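Local coordinates for protein peptidoglycan glycosyltransferase (Eggerthella lenta, PDB 4MNR) that belongs to the penicillin-binding proteins and joins a domain of the PBP dimerisation kind to a larger domain of the beta-lactamase-like family, at residues S60-Y65 with V109-N114; L143-A148 with I270-Y275; D199-D204 with G246-E251; A234-T237 with T243-G246; E262-N267 with G328-N333. All coordinates share one frame; numbering follows the deposited sequence. Where two conformers were deposited one is given.

Contact 1: residues S60-Y65 with V109-N114; sequences SHVVGY and VTLTLN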
# COMPACT_ATOMS: atom_id res chain seq x y z
N SER A 60 -5.05 -12.01 10.35
CA SER A 60 -6.06 -12.98 9.91
C SER A 60 -6.18 -13.13 8.40
O SER A 60 -6.26 -14.25 7.89
CB SER A 60 -7.42 -12.64 10.49
OG SER A 60 -7.39 -12.83 11.89
N HIS A 61 -6.24 -12.02 7.67
CA HIS A 61 -6.43 -12.11 6.23
C HIS A 61 -5.24 -12.75 5.55
O HIS A 61 -5.40 -13.46 4.56
CB HIS A 61 -6.69 -10.73 5.64
CG HIS A 61 -7.92 -10.08 6.17
ND1 HIS A 61 -7.93 -9.36 7.34
CD2 HIS A 61 -9.19 -10.07 5.70
CE1 HIS A 61 -9.16 -8.93 7.57
NE2 HIS A 61 -9.94 -9.34 6.59
N VAL A 62 -4.05 -12.47 6.07
CA VAL A 62 -2.83 -13.03 5.52
C VAL A 62 -2.73 -14.54 5.76
O VAL A 62 -2.46 -15.31 4.83
CB VAL A 62 -1.58 -12.33 6.10
CG1 VAL A 62 -0.32 -13.13 5.79
CG2 VAL A 62 -1.45 -10.92 5.53
N VAL A 63 -2.98 -14.97 7.00
CA VAL A 63 -2.85 -16.38 7.34
C VAL A 63 -3.87 -17.23 6.57
O VAL A 63 -3.54 -18.28 6.01
CB VAL A 63 -2.91 -16.64 8.88
CG1 VAL A 63 -4.24 -16.23 9.48
CG2 VAL A 63 -2.65 -18.13 9.20
N GLY A 64 -5.10 -16.72 6.48
CA GLY A 64 -6.15 -17.43 5.79
C GLY A 64 -6.65 -18.61 6.61
O GLY A 64 -6.38 -18.72 7.80
N TYR A 65 -7.39 -19.49 5.96
CA TYR A 65 -7.92 -20.66 6.66
C TYR A 65 -7.75 -21.88 5.79
O TYR A 65 -7.60 -21.77 4.57
CB TYR A 65 -9.40 -20.45 7.00
CG TYR A 65 -10.23 -19.91 5.86
CD1 TYR A 65 -10.48 -18.55 5.75
CD2 TYR A 65 -10.75 -20.76 4.89
CE1 TYR A 65 -11.24 -18.04 4.72
CE2 TYR A 65 -11.50 -20.26 3.83
CZ TYR A 65 -11.74 -18.90 3.76
OH TYR A 65 -12.48 -18.37 2.73
N VAL A 109 6.07 -22.96 7.65
CA VAL A 109 6.27 -21.73 6.89
C VAL A 109 6.50 -20.55 7.82
O VAL A 109 5.68 -20.31 8.71
CB VAL A 109 5.04 -21.46 6.00
CG1 VAL A 109 5.14 -20.09 5.35
CG2 VAL A 109 4.91 -22.54 4.95
N THR A 110 7.60 -19.84 7.63
CA THR A 110 7.91 -18.64 8.42
C THR A 110 7.71 -17.39 7.58
O THR A 110 8.32 -17.23 6.52
CB THR A 110 9.36 -18.66 8.95
OG1 THR A 110 9.54 -19.80 9.80
CG2 THR A 110 9.66 -17.40 9.75
N LEU A 111 6.83 -16.50 8.06
CA LEU A 111 6.53 -15.26 7.35
C LEU A 111 7.54 -14.18 7.71
O LEU A 111 8.30 -14.32 8.67
CB LEU A 111 5.13 -14.77 7.71
CG LEU A 111 3.98 -15.75 7.45
CD1 LEU A 111 2.65 -15.10 7.79
CD2 LEU A 111 4.00 -16.26 6.01
N THR A 112 7.51 -13.10 6.93
CA THR A 112 8.34 -11.93 7.19
C THR A 112 7.76 -11.01 8.27
O THR A 112 8.45 -10.10 8.75
CB THR A 112 8.51 -11.09 5.91
OG1 THR A 112 7.22 -10.88 5.32
CG2 THR A 112 9.40 -11.81 4.89
N LEU A 113 6.49 -11.23 8.63
CA LEU A 113 5.79 -10.33 9.54
C LEU A 113 6.45 -10.26 10.91
O LEU A 113 6.92 -11.28 11.43
CB LEU A 113 4.35 -10.79 9.74
CG LEU A 113 3.47 -10.94 8.50
CD1 LEU A 113 2.09 -11.41 8.94
CD2 LEU A 113 3.41 -9.65 7.69
N ASN A 114 6.48 -9.06 11.49
CA ASN A 114 6.84 -8.91 12.90
C ASN A 114 5.56 -8.74 13.71
O ASN A 114 4.72 -7.92 13.36
CB ASN A 114 7.77 -7.71 13.10
CG ASN A 114 8.03 -7.43 14.59
OD1 ASN A 114 7.28 -6.69 15.23
ND2 ASN A 114 9.06 -8.07 15.14

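Contact 2: residues L143-A148 with I270-Y275; sequences LAMASA and IDFPLY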
# COMPACT_ATOMS: atom_id res chain seq x y z
N LEU A 143 6.69 -6.37 6.65
CA LEU A 143 6.78 -6.44 8.11
C LEU A 143 5.41 -6.42 8.78
O LEU A 143 5.27 -6.90 9.91
CB LEU A 143 7.64 -5.28 8.65
CG LEU A 143 9.02 -5.10 7.99
CD1 LEU A 143 9.77 -3.92 8.61
CD2 LEU A 143 9.89 -6.35 8.11
N ALA A 144 4.42 -5.84 8.11
CA ALA A 144 3.03 -5.85 8.57
C ALA A 144 2.10 -5.72 7.37
O ALA A 144 2.40 -5.03 6.40
CB ALA A 144 2.75 -4.71 9.58
N MSE A 145 0.96 -6.39 7.44
CA MSE A 145 -0.05 -6.31 6.39
C MSE A 145 -1.38 -6.54 7.07
O MSE A 145 -1.66 -7.65 7.52
CB MSE A 145 0.23 -7.33 5.28
CG MSE A 145 -0.79 -7.33 4.16
SE MSE A 145 -0.18 -8.41 2.65
CE MSE A 145 0.64 -6.99 1.64
N ALA A 146 -2.16 -5.47 7.21
CA ALA A 146 -3.43 -5.50 7.97
C ALA A 146 -4.61 -4.96 7.17
O ALA A 146 -4.47 -3.99 6.43
CB ALA A 146 -3.31 -4.72 9.27
N SER A 147 -5.76 -5.59 7.35
CA SER A 147 -7.01 -5.08 6.77
C SER A 147 -8.03 -4.95 7.89
O SER A 147 -7.96 -5.69 8.88
CB SER A 147 -7.54 -6.05 5.71
OG SER A 147 -6.57 -6.29 4.71
N ALA A 148 -8.96 -4.01 7.74
CA ALA A 148 -10.04 -3.82 8.70
C ALA A 148 -11.31 -3.51 7.93
O ALA A 148 -11.27 -2.81 6.93
CB ALA A 148 -9.70 -2.67 9.65
N ILE A 270 2.02 -8.00 -10.82
CA ILE A 270 3.08 -8.23 -9.85
C ILE A 270 2.80 -9.53 -9.12
O ILE A 270 1.71 -9.74 -8.60
CB ILE A 270 3.21 -7.04 -8.90
CG1 ILE A 270 3.87 -5.87 -9.65
CG2 ILE A 270 4.03 -7.42 -7.66
CD1 ILE A 270 3.49 -4.50 -9.15
N ASP A 271 3.79 -10.41 -9.13
CA ASP A 271 3.67 -11.73 -8.52
C ASP A 271 3.57 -11.58 -7.00
O ASP A 271 4.34 -10.83 -6.40
CB ASP A 271 4.90 -12.54 -8.91
CG ASP A 271 4.79 -14.01 -8.54
OD1 ASP A 271 3.66 -14.55 -8.48
OD2 ASP A 271 5.85 -14.63 -8.32
N PHE A 272 2.62 -12.27 -6.39
CA PHE A 272 2.45 -12.21 -4.93
C PHE A 272 1.66 -13.44 -4.49
O PHE A 272 0.81 -13.93 -5.24
CB PHE A 272 1.74 -10.89 -4.54
CG PHE A 272 1.93 -10.50 -3.09
CD1 PHE A 272 3.20 -10.19 -2.60
CD2 PHE A 272 0.85 -10.44 -2.23
CE1 PHE A 272 3.38 -9.85 -1.28
CE2 PHE A 272 1.03 -10.09 -0.91
CZ PHE A 272 2.29 -9.80 -0.43
N PRO A 273 1.96 -13.98 -3.30
CA PRO A 273 1.26 -15.20 -2.88
C PRO A 273 -0.23 -14.99 -2.60
O PRO A 273 -1.00 -15.93 -2.69
CB PRO A 273 2.00 -15.63 -1.61
CG PRO A 273 2.70 -14.40 -1.14
CD PRO A 273 3.07 -13.65 -2.39
N LEU A 274 -0.61 -13.76 -2.27
CA LEU A 274 -2.02 -13.45 -2.07
C LEU A 274 -2.54 -12.76 -3.33
O LEU A 274 -1.78 -12.08 -4.02
CB LEU A 274 -2.19 -12.52 -0.88
CG LEU A 274 -1.44 -12.93 0.40
CD1 LEU A 274 -1.73 -11.94 1.50
CD2 LEU A 274 -1.81 -14.36 0.81
N TYR A 275 -3.82 -12.94 -3.62
CA TYR A 275 -4.43 -12.27 -4.75
C TYR A 275 -4.20 -10.78 -4.67
O TYR A 275 -4.50 -10.16 -3.66
CB TYR A 275 -5.93 -12.53 -4.79
CG TYR A 275 -6.61 -11.66 -5.81
CD1 TYR A 275 -6.45 -11.91 -7.17
CD2 TYR A 275 -7.40 -10.59 -5.43
CE1 TYR A 275 -7.06 -11.12 -8.12
CE2 TYR A 275 -8.02 -9.79 -6.38
CZ TYR A 275 -7.84 -10.06 -7.72
OH TYR A 275 -8.46 -9.27 -8.67

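Contact 3: residues D199-D204 with G246-E251; sequences DVAGED and GQLGVE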
# COMPACT_ATOMS: atom_id res chain seq x y z
N ASP A 199 12.87 15.94 -16.43
CA ASP A 199 13.23 17.36 -16.50
C ASP A 199 12.10 18.23 -17.04
O ASP A 199 12.35 19.22 -17.74
CB ASP A 199 14.50 17.56 -17.34
CG ASP A 199 15.29 18.79 -16.91
OD1 ASP A 199 15.32 19.09 -15.70
OD2 ASP A 199 15.88 19.45 -17.80
N VAL A 200 10.87 17.87 -16.71
CA VAL A 200 9.72 18.69 -17.09
C VAL A 200 9.66 19.96 -16.23
O VAL A 200 9.32 21.04 -16.72
CB VAL A 200 8.41 17.90 -16.95
CG1 VAL A 200 7.20 18.81 -17.20
CG2 VAL A 200 8.41 16.72 -17.92
N ALA A 201 9.97 19.82 -14.95
CA ALA A 201 10.00 20.94 -14.02
C ALA A 201 11.02 20.60 -12.95
O ALA A 201 11.48 19.46 -12.87
CB ALA A 201 8.63 21.16 -13.39
N GLY A 202 11.35 21.59 -12.13
CA GLY A 202 12.21 21.35 -10.98
C GLY A 202 11.51 21.76 -9.70
O GLY A 202 10.42 22.34 -9.74
N GLU A 203 12.13 21.48 -8.55
CA GLU A 203 11.53 21.77 -7.26
C GLU A 203 11.22 23.25 -7.12
O GLU A 203 10.29 23.63 -6.42
CB GLU A 203 12.46 21.34 -6.12
CG GLU A 203 12.82 19.87 -6.09
CD GLU A 203 14.12 19.57 -6.84
OE1 GLU A 203 14.33 20.16 -7.92
OE2 GLU A 203 14.92 18.75 -6.35
N ASP A 204 12.02 24.06 -7.81
CA ASP A 204 11.92 25.52 -7.73
C ASP A 204 11.02 26.15 -8.80
O ASP A 204 10.85 27.37 -8.83
CB ASP A 204 13.33 26.14 -7.82
CG ASP A 204 14.12 25.64 -9.03
OD1 ASP A 204 15.05 26.36 -9.48
OD2 ASP A 204 13.83 24.53 -9.54
N GLY A 246 -2.29 19.43 -11.55
CA GLY A 246 -3.06 19.31 -12.77
C GLY A 246 -2.33 19.97 -13.93
O GLY A 246 -2.21 19.40 -15.01
N GLN A 247 -1.84 21.18 -13.69
CA GLN A 247 -1.08 21.90 -14.71
C GLN A 247 0.20 21.16 -15.07
O GLN A 247 0.60 21.14 -16.23
CB GLN A 247 -0.75 23.30 -14.23
CG GLN A 247 -1.98 24.19 -14.07
CD GLN A 247 -1.61 25.53 -13.48
OE1 GLN A 247 -1.27 26.47 -14.21
NE2 GLN A 247 -1.64 25.62 -12.15
N LEU A 248 0.85 20.58 -14.06
CA LEU A 248 2.07 19.83 -14.29
C LEU A 248 1.79 18.60 -15.16
O LEU A 248 2.55 18.30 -16.07
CB LEU A 248 2.73 19.45 -12.95
CG LEU A 248 3.96 18.55 -13.02
CD1 LEU A 248 5.10 19.23 -13.80
CD2 LEU A 248 4.39 18.16 -11.60
N GLY A 249 0.67 17.93 -14.91
CA GLY A 249 0.24 16.81 -15.75
C GLY A 249 0.05 17.19 -17.21
O GLY A 249 0.53 16.49 -18.11
N VAL A 250 -0.64 18.30 -17.46
CA VAL A 250 -0.84 18.78 -18.82
C VAL A 250 0.50 19.15 -19.45
O VAL A 250 0.74 18.89 -20.63
CB VAL A 250 -1.79 19.98 -18.86
CG1 VAL A 250 -1.75 20.68 -20.21
CG2 VAL A 250 -3.21 19.54 -18.51
N GLU A 251 1.39 19.75 -18.66
CA GLU A 251 2.69 20.14 -19.20
C GLU A 251 3.53 18.93 -19.59
O GLU A 251 4.17 18.93 -20.65
CB GLU A 251 3.45 21.02 -18.20
CG GLU A 251 4.79 21.47 -18.73
CD GLU A 251 5.42 22.57 -17.90
OE1 GLU A 251 4.85 22.92 -16.85
OE2 GLU A 251 6.49 23.08 -18.31
O HOH W 1 9.04 23.90 -16.32

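Contact 4: residues A234-T237 with T243-G246; sequences AQAT and TVFG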
# COMPACT_ATOMS: atom_id res chain seq x y z
N ALA A 234 7.92 22.38 -5.09
CA ALA A 234 8.13 21.82 -3.74
C ALA A 234 7.04 22.26 -2.77
O ALA A 234 6.49 21.44 -2.03
CB ALA A 234 9.53 22.18 -3.21
N GLN A 235 6.72 23.55 -2.77
CA GLN A 235 5.67 24.06 -1.90
C GLN A 235 4.32 23.45 -2.25
O GLN A 235 3.51 23.18 -1.36
CB GLN A 235 5.57 25.59 -1.97
CG GLN A 235 6.79 26.30 -1.42
CD GLN A 235 6.84 27.79 -1.81
OE1 GLN A 235 6.23 28.22 -2.79
NE2 GLN A 235 7.58 28.57 -1.02
N ALA A 236 4.07 23.25 -3.54
CA ALA A 236 2.81 22.66 -3.99
C ALA A 236 2.69 21.21 -3.54
O ALA A 236 1.60 20.71 -3.32
CB ALA A 236 2.68 22.76 -5.50
N THR A 237 3.82 20.53 -3.38
CA THR A 237 3.81 19.17 -2.86
C THR A 237 3.53 19.23 -1.36
O THR A 237 2.73 18.45 -0.85
CB THR A 237 5.16 18.46 -3.12
OG1 THR A 237 5.47 18.53 -4.51
CG2 THR A 237 5.10 16.99 -2.70
N THR A 243 -4.42 21.97 -8.21
CA THR A 243 -4.35 22.83 -9.40
C THR A 243 -2.93 22.95 -9.95
O THR A 243 -2.73 23.07 -11.16
CB THR A 243 -5.01 24.20 -9.22
OG1 THR A 243 -4.40 24.89 -8.13
CG2 THR A 243 -6.52 24.04 -8.97
N VAL A 244 -1.93 22.90 -9.08
CA VAL A 244 -0.56 22.87 -9.57
C VAL A 244 -0.26 21.53 -10.23
O VAL A 244 0.29 21.47 -11.33
CB VAL A 244 0.45 23.10 -8.44
CG1 VAL A 244 1.87 22.78 -8.92
CG2 VAL A 244 0.36 24.54 -7.94
N PHE A 245 -0.61 20.44 -9.56
CA PHE A 245 -0.31 19.13 -10.15
C PHE A 245 -1.09 18.86 -11.44
O PHE A 245 -0.58 18.20 -12.35
CB PHE A 245 -0.42 18.01 -9.11
CG PHE A 245 0.83 17.86 -8.30
CD1 PHE A 245 1.07 18.70 -7.23
CD2 PHE A 245 1.80 16.94 -8.66
CE1 PHE A 245 2.25 18.60 -6.51
CE2 PHE A 245 2.99 16.82 -7.94
CZ PHE A 245 3.21 17.66 -6.86
N GLY A 246 -2.29 19.43 -11.55
CA GLY A 246 -3.06 19.31 -12.77
C GLY A 246 -2.33 19.97 -13.93
O GLY A 246 -2.21 19.40 -15.01

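Contact 5: residues E262-N267 with G328-N333; sequences ESFGFN and GTAIAN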
# COMPACT_ATOMS: atom_id res chain seq x y z
N GLU A 262 3.89 3.68 -15.07
CA GLU A 262 4.25 2.30 -15.38
C GLU A 262 5.62 1.94 -14.80
O GLU A 262 5.86 0.78 -14.42
CB GLU A 262 4.14 2.03 -16.88
CG GLU A 262 2.67 1.94 -17.33
CD GLU A 262 2.48 1.72 -18.81
OE1 GLU A 262 3.47 1.83 -19.57
OE2 GLU A 262 1.32 1.44 -19.21
N SER A 263 6.51 2.92 -14.71
CA SER A 263 7.83 2.69 -14.12
C SER A 263 7.74 2.31 -12.64
O SER A 263 8.66 1.68 -12.10
CB SER A 263 8.73 3.91 -14.30
OG SER A 263 8.96 4.19 -15.67
N PHE A 264 6.65 2.71 -11.98
CA PHE A 264 6.43 2.40 -10.57
C PHE A 264 5.55 1.18 -10.40
O PHE A 264 5.22 0.81 -9.28
CB PHE A 264 5.76 3.58 -9.86
CG PHE A 264 6.70 4.67 -9.45
CD1 PHE A 264 7.21 4.71 -8.15
CD2 PHE A 264 7.03 5.68 -10.33
CE1 PHE A 264 8.05 5.73 -7.75
CE2 PHE A 264 7.87 6.71 -9.94
CZ PHE A 264 8.39 6.73 -8.65
N GLY A 265 5.15 0.56 -11.50
CA GLY A 265 4.44 -0.70 -11.39
C GLY A 265 2.99 -0.70 -11.83
O GLY A 265 2.35 -1.75 -11.83
N PHE A 266 2.46 0.46 -12.20
CA PHE A 266 1.11 0.48 -12.74
C PHE A 266 1.04 -0.29 -14.06
O PHE A 266 1.98 -0.28 -14.86
CB PHE A 266 0.60 1.93 -12.88
CG PHE A 266 0.25 2.56 -11.56
CD1 PHE A 266 1.24 3.04 -10.72
CD2 PHE A 266 -1.08 2.66 -11.15
CE1 PHE A 266 0.94 3.61 -9.50
CE2 PHE A 266 -1.40 3.23 -9.93
CZ PHE A 266 -0.40 3.71 -9.09
N ASN A 267 -0.08 -0.99 -14.28
CA ASN A 267 -0.30 -1.82 -15.47
C ASN A 267 0.67 -2.98 -15.61
O ASN A 267 0.87 -3.49 -16.71
CB ASN A 267 -0.31 -0.99 -16.76
CG ASN A 267 -1.45 0.00 -16.81
OD1 ASN A 267 -2.49 -0.20 -16.18
ND2 ASN A 267 -1.27 1.06 -17.58
N GLY A 328 6.39 4.07 -2.20
CA GLY A 328 7.22 4.55 -1.12
C GLY A 328 8.60 3.90 -1.07
O GLY A 328 9.60 4.58 -0.81
N THR A 329 8.66 2.60 -1.30
CA THR A 329 9.96 1.94 -1.24
C THR A 329 10.89 2.41 -2.37
O THR A 329 12.09 2.46 -2.17
CB THR A 329 9.90 0.39 -1.21
OG1 THR A 329 9.38 -0.12 -2.45
CG2 THR A 329 9.06 -0.10 -0.04
N ALA A 330 10.32 2.81 -3.51
CA ALA A 330 11.14 3.32 -4.61
C ALA A 330 11.86 4.58 -4.16
O ALA A 330 13.05 4.76 -4.41
CB ALA A 330 10.28 3.63 -5.83
N ILE A 331 11.13 5.46 -3.50
CA ILE A 331 11.73 6.71 -3.03
C ILE A 331 12.74 6.46 -1.91
O ILE A 331 13.81 7.08 -1.88
CB ILE A 331 10.63 7.71 -2.61
CG1 ILE A 331 9.70 7.98 -3.81
CG2 ILE A 331 11.25 9.01 -2.11
CD1 ILE A 331 10.43 8.41 -5.08
N ALA A 332 12.43 5.51 -1.03
CA ALA A 332 13.30 5.15 0.07
C ALA A 332 14.61 4.45 -0.36
O ALA A 332 15.66 4.65 0.25
CB ALA A 332 12.53 4.28 1.07
N ASN A 333 14.53 3.64 -1.41
CA ASN A 333 15.61 2.72 -1.78
C ASN A 333 16.31 3.14 -3.06
O ASN A 333 16.55 2.31 -3.93
CB ASN A 333 15.03 1.31 -1.93
CG ASN A 333 16.09 0.22 -1.99
OD1 ASN A 333 17.09 0.25 -1.25
ND2 ASN A 333 15.87 -0.76 -2.84

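Contact 1: residues S60-Y65 with V109-N114
V62 holds CG1 anti to its backbone N (chi1 166°), and this sends the methyl across to L111 and L113. In both leucines CD1 is anti to CA (chi2 near 180°), which carries that methyl far from the backbone. The two CD1 methyls are what V62 meets. Its CG1 lies 4.1 Å from L111 CD1 and 4.3 Å from L113 CD1. V62 and L111 run past each other in opposite senses, so the touch is made by methyls alongside and not end on. V62 sits in the single turn of helix 60-63. That turn is closed by a bond from G64 N to S60 O (3.1 Å), and the chain then leaves it with positive phi at G64. L111 ends strand 108-111, which lies in a mixed sheet between strands 30-31 and 343-347. L113 follows just before N114, the N-cap of helix 115-125. All three touching residues are buried. Around them, V62 also packs on M145, L111 on L38 and V343, and L113 on I142. V63, the next residue of the helical turn, packs on L38 and A39 of strand 37-43.

Contact 2: residues L143-A148 with I270-Y275
M145, a selenomethionine, reaches from strand 142-148 to F272 and L274 of the loop 270-275. The first kind of contact is Met-aromatic. M145 SE lies 5.3 Å from the centroid of the F272 ring and 80° off the ring normal, so the selenium stands at the ring edge. The two side chains approach head-on from the two sides. M145 is extended through its first two torsions and bends only at the third (chi3 -94°). This bend brings the terminal methyl to the ring as well.

The second kind is apolar packing. M145 CE meets the far end of the ring, 3.9 Å from F272 CZ, and it comes in obliquely. M145 SE is 4.0 Å from L274 CD1, and these two side chains lie alongside, pointing in contrary senses. P273 CD lies 3.4 Å above one face of the F272 ring, toward its rim. L322 of helix 321-332 touches both M145 and F272.

The backbone of M145 is bonded outside this pair: M145 N donates to Q118 OE1 of helix 115-125. Strand 142-148 is an edge strand of the five-stranded antiparallel sheet and pairs with strand 130-135. A classic beta bulge sits at its start, where L143 and A144 both face V134.

No hydrogen bond joins the two segments. Across them the contact is van der Waals in kind, with the chalcogen of the selenomethionine at the ring edge probably adding a weak electrostatic part.

Contact 3: residues D199-D204 with G246-E251
V200 and A201 follow directly on the Schellman motif at D199, where helix 188-197 ends, and they pack on L248 and E251 of helix 242-263. L248 CD1 serves both partners. It lies 4.0 Å from V200 CG1 and 4.0 Å from A201 CB. L248 starts off to one side of the loop, but its CG is anti to the backbone N (chi1 175°), and the end of the side chain comes nearer. V200 CG1 also rests on the aliphatic part of E251, 3.9 Å from E251 CG. The contact thus joins the loop after helix 188-197 to the next long helix of the larger domain. L248 reaches further along this interface and touches T191 and A195 on helix 188-197 itself. E251 is one turn further along helix 242-263 than L248 and is exposed. It extends beyond CG and places its carboxylate near the loop backbone. A water bridges the two there: it donates to V200 O at 2.9 Å and, weakly, to E251 OE2 at 3.3 Å. No direct hydrogen bond crosses the contact. The E251 side chain also lies about 3 Å from a bound magnesium ion, whose positive charge would be expected to draw on the carboxylate.

Contact 4: residues A234-T237 with T243-G246
A236 points its CB toward V244, and F245 lays its ring edge along the backbone of A236 and T237. The first pair is tight. A236 CB is 3.5 Å from V244 CG1, and it also lies within 3.8 Å of V244 CB and V244 CG2. The alanine methyl is therefore set against the whole branch of the valine and not against one tip.

F245 leaves its helix to one side of the other segment, and its far end swings back in (chi1 -83°). The ring offers its edge, not a face. The peptide bond between A236 and T237 lies near the ring plane. A236 O is 3.9 Å from F245 CE1, and T237 OG1 is 3.4 Å from F245 CZ. The T237 and F245 side chains meet at a slant, and the hydroxyl oxygen stands at the ring edge, near its plane. It sits beside its own backbone N (chi1 -54°), and its hydrogen bond goes back to L233 O in the same helix. The ring edge thus meets polar atoms, but no hydrogen bond crosses the contact.

All four touching residues are buried. F245 also packs on K188 and T191 of helix 188-197.

Helices 233-239 and 242-263 follow each other closely. The two-residue link, Ser-Ser, and the Asn that starts helix 242-263 read Ser-Ser-Asn, which matches the SxN motif of penicillin-binding proteins, so this packing probably belongs to the frame of that motif.

Contact 5: residues E262-N267 with G328-N333
F264 makes the contact, meeting A330 and I331 from the end of helix 242-263. The segment begins at E262, which takes no part across the contact. E262 OE2 accepts a nearly straight bond from N267 ND2 (3.1 Å, 176°) on its anti lone pair. The oxygen lies in the plane of the amide. This bond ties the last turn of the helix to the loop beyond it.

F264 is the next residue to matter. Its CG sits beside the backbone N (chi1 -81°), and the end of the ring swings toward helix 321-332. F264 CE1 is 3.6 Å from A330 CB, which approaches obliquely. F264 CZ is 4.4 Å from I331 CD1, which stands at the ring edge, near its plane. All three residues are buried, and no hydrogen bond runs between the two segments. Helix 188-197 also packs here, with V190 and A193 on F264 and I189 on I331.

G265 leaves the helix with positive phi, and its N binds E262 O at 3.0 Å. The F266 ring meets F187 edge-to-face. N267 closes the segment.

The helix end is a Schellman motif. The packing joins two helix ends to helix 188-197, which begins at the Lys of a Ser-Thr-Phe-Lys sequence that matches the SxxK motif of penicillin-binding proteins.

How the contacts relate
Contacts 1, 2, 4 and 5 are mostly buried, while contact 3 is partly open and is the one with water and a magnesium ion beside it. Contacts 1 and 2 sit side by side: N114 N probably bonds L143 O, and L113 packs on A144. Contacts 3, 4 and 5 all use helix 242-263. Contacts 3 and 4 share G246 and touch through a probable bond from A234 N to E203 O. Contact 5 lies near the far end of that helix, and I270 of contact 2 packs on its G265. Contact 1 is purely aliphatic; an aromatic ring enters contacts 2, 4 and 5, and contact 2 adds selenium.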